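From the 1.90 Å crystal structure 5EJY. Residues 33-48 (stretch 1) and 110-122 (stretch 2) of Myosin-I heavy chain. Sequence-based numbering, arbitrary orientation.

Stretch 1, residues 33-48: DDIFSYQKSHIKSSLL
Stretch 2, residues 110-122: IKQSTSNPIQDLN

Stretch 1 lacks regular secondary structure and packs against the end of one helix and the loop leading into the next, burying 571 Å² in total. The CA atoms come nearest in two pairs, Ser37 CA with Lys111 CA at 4.6 Å and Tyr38 CA with Gln112 CA at 4.2 Å.

Lys111 (phi/psi -53/-52) extends its side chain (t, t, t) before a final turn (chi4 66°) carries NZ into a cluster of oxygens: NZ donates to Ser37 O and Gln39 OE1, each at 2.7 Å, and weakly to Ile35 O at 3.0 Å. The aliphatic part of Lys111 runs past Leu47, with Lys111 CD 3.9 Å from Leu47 CD1.

Gln112 (chi1 -71°, chi2 -61°, chi3 87°) pairs its amide with the backbone of Gln39 (-143/151), much as a neighbouring strand would: OE1 accepts from Gln39 N at 3.0 Å, and NE2 donates to Gln39 O at 2.9 Å.

Thr114 (-101/124) receives Tyr38 N on its O at 2.9 Å and 164°. Ser115 then adopts a left-handed conformation (52/43).

Asn116 (chi1 t) ties ND2 back to Gln112 O at 2.8 Å, while its OD1 lies over one face of the Tyr38 ring (chi1 167°, chi2 84°). Pro117 CD meets Tyr38 CD2 at 3.6 Å. Beyond the N-cap residue Ile118, Leu121 (m, t) brings CD1 to 3.7 Å from Tyr38 OH.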

# COMPACT_ATOMS: atom_id res chain seq x y z
N ASP A 33 -27.47 -28.61 23.35
CA ASP A 33 -26.02 -28.50 23.57
C ASP A 33 -25.70 -27.36 24.54
O ASP A 33 -26.53 -26.49 24.77
CB ASP A 33 -25.28 -28.29 22.25
CG ASP A 33 -25.61 -29.35 21.21
OD1 ASP A 33 -25.73 -30.54 21.58
OD2 ASP A 33 -25.74 -29.00 20.01
N ASP A 34 -24.48 -27.38 25.09
CA ASP A 34 -24.00 -26.27 25.92
C ASP A 34 -23.82 -25.02 25.03
O ASP A 34 -23.31 -25.10 23.92
CB ASP A 34 -22.70 -26.65 26.63
CG ASP A 34 -22.07 -25.49 27.41
OD1 ASP A 34 -22.73 -24.44 27.59
OD2 ASP A 34 -20.92 -25.64 27.87
N ILE A 35 -24.28 -23.88 25.53
CA ILE A 35 -24.21 -22.66 24.75
C ILE A 35 -22.81 -22.05 24.80
O ILE A 35 -22.43 -21.28 23.92
CB ILE A 35 -25.26 -21.63 25.22
CG1 ILE A 35 -24.76 -20.86 26.45
CG2 ILE A 35 -26.59 -22.32 25.51
N PHE A 36 -22.04 -22.42 25.82
CA PHE A 36 -20.74 -21.78 26.05
C PHE A 36 -19.55 -22.50 25.40
O PHE A 36 -18.43 -21.99 25.41
CB PHE A 36 -20.51 -21.58 27.54
CG PHE A 36 -21.56 -20.74 28.21
CD1 PHE A 36 -22.49 -21.32 29.06
CD2 PHE A 36 -21.63 -19.37 27.99
CE1 PHE A 36 -23.46 -20.54 29.69
CE2 PHE A 36 -22.60 -18.59 28.60
CZ PHE A 36 -23.52 -19.18 29.45
N SER A 37 -19.79 -23.67 24.83
CA SER A 37 -18.70 -24.42 24.24
C SER A 37 -19.10 -24.97 22.89
O SER A 37 -20.23 -24.77 22.44
CB SER A 37 -18.28 -25.58 25.17
OG SER A 37 -19.30 -26.56 25.21
N TYR A 38 -18.17 -25.68 22.25
CA TYR A 38 -18.36 -26.17 20.89
C TYR A 38 -19.70 -26.85 20.65
O TYR A 38 -20.16 -27.65 21.48
CB TYR A 38 -17.23 -27.15 20.51
CG TYR A 38 -17.54 -27.92 19.24
CD1 TYR A 38 -17.28 -27.38 18.00
CD2 TYR A 38 -18.14 -29.18 19.29
CE1 TYR A 38 -17.58 -28.05 16.83
CE2 TYR A 38 -18.44 -29.87 18.12
CZ TYR A 38 -18.16 -29.30 16.90
OH TYR A 38 -18.45 -29.97 15.73
N GLN A 39 -20.33 -26.55 19.52
CA GLN A 39 -21.49 -27.33 19.09
C GLN A 39 -21.52 -27.50 17.58
O GLN A 39 -21.03 -26.66 16.83
CB GLN A 39 -22.79 -26.72 19.58
CG GLN A 39 -23.26 -25.52 18.77
CD GLN A 39 -24.41 -24.82 19.45
OE1 GLN A 39 -24.25 -24.27 20.54
NE2 GLN A 39 -25.58 -24.84 18.82
N LYS A 40 -22.11 -28.61 17.13
CA LYS A 40 -22.15 -28.92 15.71
C LYS A 40 -23.38 -28.32 15.04
O LYS A 40 -23.41 -28.12 13.83
CB LYS A 40 -22.09 -30.43 15.49
CG LYS A 40 -23.35 -31.17 15.92
CD LYS A 40 -23.03 -32.60 16.36
CE LYS A 40 -22.24 -33.37 15.31
N SER A 41 -24.40 -28.04 15.84
CA SER A 41 -25.65 -27.51 15.32
C SER A 41 -25.66 -25.97 15.28
O SER A 41 -24.92 -25.32 16.01
CB SER A 41 -26.81 -28.01 16.17
OG SER A 41 -26.69 -27.54 17.50
N HIS A 42 -26.52 -25.40 14.44
CA HIS A 42 -26.68 -23.95 14.36
C HIS A 42 -27.16 -23.38 15.68
O HIS A 42 -27.93 -24.03 16.39
CB HIS A 42 -27.69 -23.59 13.26
CG HIS A 42 -27.21 -23.91 11.88
ND1 HIS A 42 -27.68 -23.25 10.76
CD2 HIS A 42 -26.31 -24.81 11.43
CE1 HIS A 42 -27.09 -23.73 9.69
NE2 HIS A 42 -26.25 -24.69 10.07
N ILE A 43 -26.71 -22.17 16.01
CA ILE A 43 -27.24 -21.48 17.18
C ILE A 43 -28.60 -20.90 16.82
O ILE A 43 -28.85 -20.53 15.67
CB ILE A 43 -26.28 -20.38 17.71
CG1 ILE A 43 -25.92 -19.38 16.62
CG2 ILE A 43 -25.01 -21.01 18.29
CD1 ILE A 43 -25.04 -18.25 17.14
N LYS A 44 -29.50 -20.84 17.80
CA LYS A 44 -30.88 -20.46 17.53
C LYS A 44 -31.10 -18.96 17.64
O LYS A 44 -32.17 -18.45 17.30
CB LYS A 44 -31.84 -21.24 18.44
CG LYS A 44 -31.84 -22.74 18.16
CD LYS A 44 -32.59 -23.53 19.22
CE LYS A 44 -32.58 -25.02 18.87
N SER A 45 -30.08 -18.26 18.10
CA SER A 45 -30.09 -16.80 18.13
C SER A 45 -28.63 -16.33 18.18
O SER A 45 -27.72 -17.16 18.16
CB SER A 45 -30.87 -16.29 19.34
OG SER A 45 -31.03 -14.89 19.29
N SER A 46 -28.42 -15.02 18.24
CA SER A 46 -27.06 -14.50 18.37
C SER A 46 -26.51 -14.88 19.74
O SER A 46 -27.28 -15.07 20.68
CB SER A 46 -27.06 -12.97 18.20
OG SER A 46 -27.91 -12.34 19.14
N LEU A 47 -25.19 -14.97 19.87
CA LEU A 47 -24.57 -15.19 21.18
C LEU A 47 -24.70 -14.00 22.11
O LEU A 47 -24.92 -14.16 23.31
CB LEU A 47 -23.07 -15.57 21.07
CG LEU A 47 -22.67 -16.91 20.47
CD1 LEU A 47 -21.16 -17.16 20.67
CD2 LEU A 47 -23.48 -18.08 21.07
N LEU A 48 -24.54 -12.79 21.56
CA LEU A 48 -24.66 -11.59 22.36
C LEU A 48 -26.00 -10.91 22.06
O LEU A 48 -26.73 -11.33 21.17
CB LEU A 48 -23.49 -10.64 22.10
CG LEU A 48 -22.11 -11.26 22.35
CD1 LEU A 48 -20.99 -10.28 21.99
CD2 LEU A 48 -21.98 -11.72 23.82
N ILE A 110 -14.30 -18.21 20.12
CA ILE A 110 -13.90 -18.71 21.43
C ILE A 110 -14.72 -19.95 21.75
O ILE A 110 -14.18 -21.00 22.10
CB ILE A 110 -14.12 -17.65 22.52
CG1 ILE A 110 -13.19 -16.46 22.28
CG2 ILE A 110 -13.89 -18.26 23.92
CD1 ILE A 110 -13.58 -15.21 23.03
N LYS A 111 -16.04 -19.82 21.60
CA LYS A 111 -16.98 -20.91 21.84
C LYS A 111 -16.63 -22.18 21.05
O LYS A 111 -16.53 -23.27 21.62
CB LYS A 111 -18.41 -20.45 21.50
CG LYS A 111 -19.42 -21.57 21.29
CD LYS A 111 -20.79 -21.02 20.86
CE LYS A 111 -21.72 -22.14 20.42
NZ LYS A 111 -22.06 -23.04 21.58
N GLN A 112 -16.44 -22.04 19.74
CA GLN A 112 -16.22 -23.20 18.90
C GLN A 112 -14.85 -23.84 19.09
O GLN A 112 -14.60 -24.95 18.62
CB GLN A 112 -16.43 -22.87 17.41
CG GLN A 112 -17.89 -22.63 17.03
CD GLN A 112 -18.77 -23.85 17.28
OE1 GLN A 112 -19.29 -24.03 18.38
NE2 GLN A 112 -18.95 -24.67 16.26
N SER A 113 -13.95 -23.12 19.76
CA SER A 113 -12.63 -23.69 20.06
C SER A 113 -12.56 -24.17 21.51
O SER A 113 -11.48 -24.52 22.00
CB SER A 113 -11.52 -22.67 19.77
OG SER A 113 -11.62 -21.55 20.62
N THR A 114 -13.70 -24.16 22.21
CA THR A 114 -13.76 -24.61 23.60
C THR A 114 -14.33 -26.02 23.66
O THR A 114 -15.43 -26.27 23.16
CB THR A 114 -14.62 -23.67 24.46
OG1 THR A 114 -13.96 -22.41 24.58
CG2 THR A 114 -14.85 -24.26 25.86
N SER A 115 -13.58 -26.94 24.27
CA SER A 115 -13.99 -28.35 24.35
C SER A 115 -14.35 -28.90 23.00
O SER A 115 -15.35 -29.59 22.85
CB SER A 115 -15.18 -28.51 25.29
OG SER A 115 -14.79 -28.24 26.61
N ASN A 116 -13.53 -28.58 22.00
CA ASN A 116 -13.74 -29.05 20.64
C ASN A 116 -13.12 -30.43 20.52
O ASN A 116 -11.91 -30.58 20.63
CB ASN A 116 -13.12 -28.06 19.64
CG ASN A 116 -13.48 -28.36 18.20
OD1 ASN A 116 -13.65 -29.52 17.82
ND2 ASN A 116 -13.59 -27.30 17.37
N PRO A 117 -13.95 -31.45 20.26
CA PRO A 117 -13.48 -32.85 20.36
C PRO A 117 -12.53 -33.29 19.23
O PRO A 117 -11.66 -34.12 19.49
CB PRO A 117 -14.79 -33.64 20.29
CG PRO A 117 -15.68 -32.80 19.43
CD PRO A 117 -15.34 -31.36 19.77
N ILE A 118 -12.69 -32.75 18.03
CA ILE A 118 -11.90 -33.19 16.87
C ILE A 118 -10.79 -32.20 16.51
O ILE A 118 -11.05 -31.02 16.23
CB ILE A 118 -12.78 -33.43 15.63
CG1 ILE A 118 -13.80 -34.53 15.90
CG2 ILE A 118 -11.92 -33.80 14.44
CD1 ILE A 118 -15.20 -34.03 16.14
N GLN A 119 -9.55 -32.70 16.49
CA GLN A 119 -8.37 -31.86 16.28
C GLN A 119 -8.41 -31.00 15.00
O GLN A 119 -8.07 -29.82 15.05
CB GLN A 119 -7.10 -32.70 16.31
CG GLN A 119 -6.78 -33.25 17.70
CD GLN A 119 -6.56 -32.15 18.72
OE1 GLN A 119 -5.97 -31.12 18.42
NE2 GLN A 119 -7.05 -32.36 19.94
N ASP A 120 -8.82 -31.60 13.88
CA ASP A 120 -8.89 -30.88 12.61
C ASP A 120 -9.88 -29.71 12.65
O ASP A 120 -9.68 -28.70 11.99
CB ASP A 120 -9.26 -31.81 11.45
CG ASP A 120 -8.09 -32.65 10.97
OD1 ASP A 120 -6.94 -32.36 11.35
OD2 ASP A 120 -8.34 -33.60 10.19
N LEU A 121 -10.95 -29.86 13.42
CA LEU A 121 -11.92 -28.79 13.56
C LEU A 121 -11.35 -27.65 14.40
O LEU A 121 -11.52 -26.48 14.06
CB LEU A 121 -13.22 -29.30 14.17
CG LEU A 121 -13.98 -30.35 13.36
CD1 LEU A 121 -15.30 -30.68 14.02
CD2 LEU A 121 -14.19 -29.88 11.93
N ASN A 122 -10.67 -28.01 15.49
CA ASN A 122 -10.04 -27.02 16.36
C ASN A 122 -9.07 -26.20 15.53
O ASN A 122 -8.97 -24.98 15.68
CB ASN A 122 -9.32 -27.71 17.53
CG ASN A 122 -9.29 -26.87 18.81
OD1 ASN A 122 -10.29 -26.24 19.18
ND2 ASN A 122 -8.15 -26.87 19.51